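Local coordinates for hypothetical protein (Nostoc punctiforme, PDB 2O62) that is of unknown function but carries two calycin-like domains, the second related to the C-terminal domain of an ATP synthase biogenesis factor, at residues T192-I195 against V200-D203. Numbering follows the deposited sequence.
Sequences TATI and VLFD
The methyl of Ala-193 sits squarely over the centre of the Phe-202 ring, a CH-pi contact with CB 3.4 Å from the centroid and only 8° off the ring normal. Phe-202 leaves the backbone with CG anti to its own carbonyl carbon (chi1 -64°), which swings the ring across to the neighbouring strand. From CB outward, CG and CD1 pass under the Ala-193 methyl, CD2 also approaches Thr-192 O at 3.7 Å, and CE1, CE2 and CZ complete the hexagon beneath the methyl; Lys-208 adds a cation-pi partner. The strands are consecutive members of the antiparallel barrel of the C-terminal, calycin-like domain, joined as a beta hairpin. Thr-194 and Leu-201 form a hydrogen-bonded pair: Leu-201 N gives a nearly straight bond to Thr-194 O (2.8 Å, 172°), whereas Thr-194 N reaches Leu-201 O at 3.0 Å. Replacing Phe-202 by an alanine would probably open a gap under the Ala-193 methyl and deprive Lys-208 of its aromatic partner. Beside the ring, Val-200 CG1 meets the same methyl at 3.5 Å. Toward Asp-203 one water links Thr-192 O to Asp-203 N; a second joins Thr-194 OG1 to Leu-201 O, which also accepts from Thr-194 N.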
loop_
_atom_site.group_PDB
_atom_site.type_symbol
_atom_site.label_atom_id
_atom_site.label_comp_id
_atom_site.label_asym_id
_atom_site.label_seq_id
_atom_site.Cartn_x
_atom_site.Cartn_y
_atom_site.Cartn_z
ATOM N N THR A 192 12.345 13.443 13.249
ATOM C CA THR A 192 13.470 13.603 12.337
ATOM C C THR A 192 13.931 12.242 11.836
ATOM O O THR A 192 13.802 11.255 12.551
ATOM C CB THR A 192 14.549 14.347 13.087
ATOM O OG1 THR A 192 14.007 15.646 13.405
ATOM C CG2 THR A 192 15.811 14.496 12.319
ATOM N N ALA A 193 14.387 12.187 10.592
ATOM C CA ALA A 193 14.904 10.982 9.976
ATOM C C ALA A 193 16.232 11.233 9.273
ATOM O O ALA A 193 16.565 12.363 8.901
ATOM C CB ALA A 193 13.944 10.478 8.991
ATOM N N THR A 194 16.997 10.170 9.073
ATOM C CA THR A 194 18.207 10.257 8.254
ATOM C C THR A 194 17.914 9.661 6.885
ATOM O O THR A 194 17.125 8.723 6.744
ATOM C CB THR A 194 19.391 9.521 8.865
ATOM O OG1 THR A 194 18.987 8.217 9.261
ATOM C CG2 THR A 194 19.897 10.253 10.067
ATOM N N ILE A 195 18.547 10.208 5.863
ATOM C CA ILE A 195 18.348 9.683 4.501
ATOM C C ILE A 195 19.600 8.969 4.059
ATOM O O ILE A 195 20.687 9.502 4.166
ATOM C CB ILE A 195 18.076 10.789 3.479
ATOM C CG1 ILE A 195 16.940 11.700 3.929
ATOM C CG2 ILE A 195 17.718 10.171 2.138
ATOM C CD1 ILE A 195 17.176 13.127 3.471
ATOM N N VAL A 200 14.847 6.119 3.965
ATOM C CA VAL A 200 14.715 7.131 4.990
ATOM C C VAL A 200 14.460 6.378 6.284
ATOM O O VAL A 200 13.499 5.605 6.379
ATOM C CB VAL A 200 13.567 8.099 4.682
ATOM C CG1 VAL A 200 13.390 9.119 5.787
ATOM C CG2 VAL A 200 13.811 8.771 3.291
ATOM N N LEU A 201 15.279 6.658 7.279
ATOM C CA LEU A 201 15.275 5.904 8.532
ATOM C C LEU A 201 14.785 6.768 9.685
ATOM O O LEU A 201 15.415 7.753 10.021
ATOM C CB LEU A 201 16.675 5.410 8.825
ATOM C CG LEU A 201 16.821 4.674 10.136
ATOM C CD1 LEU A 201 15.965 3.427 10.140
ATOM C CD2 LEU A 201 18.287 4.351 10.441
ATOM N N PHE A 202 13.669 6.360 10.281
ATOM C CA PHE A 202 13.161 6.926 11.552
ATOM C C PHE A 202 13.402 5.938 12.690
ATOM O O PHE A 202 12.742 4.912 12.769
ATOM C CB PHE A 202 11.663 7.210 11.469
ATOM C CG PHE A 202 11.254 8.279 10.447
ATOM C CD1 PHE A 202 10.995 7.938 9.107
ATOM C CD2 PHE A 202 10.993 9.573 10.853
ATOM C CE1 PHE A 202 10.554 8.923 8.181
ATOM C CE2 PHE A 202 10.524 10.542 9.939
ATOM C CZ PHE A 202 10.327 10.204 8.595
ATOM N N ASP A 203 14.346 6.237 13.572
ATOM C CA ASP A 203 14.673 5.282 14.632
ATOM C C ASP A 203 14.856 5.901 16.031
ATOM O O ASP A 203 15.337 5.219 16.935
ATOM C CB ASP A 203 15.903 4.435 14.256
ATOM C CG ASP A 203 17.163 5.239 14.238
ATOM O OD1 ASP A 203 17.080 6.458 14.428
ATOM O OD2 ASP A 203 18.260 4.674 14.013
HETATM O O HOH W 1 15.055 9.083 13.641
HETATM O O HOH W 2 17.680 8.204 11.717
#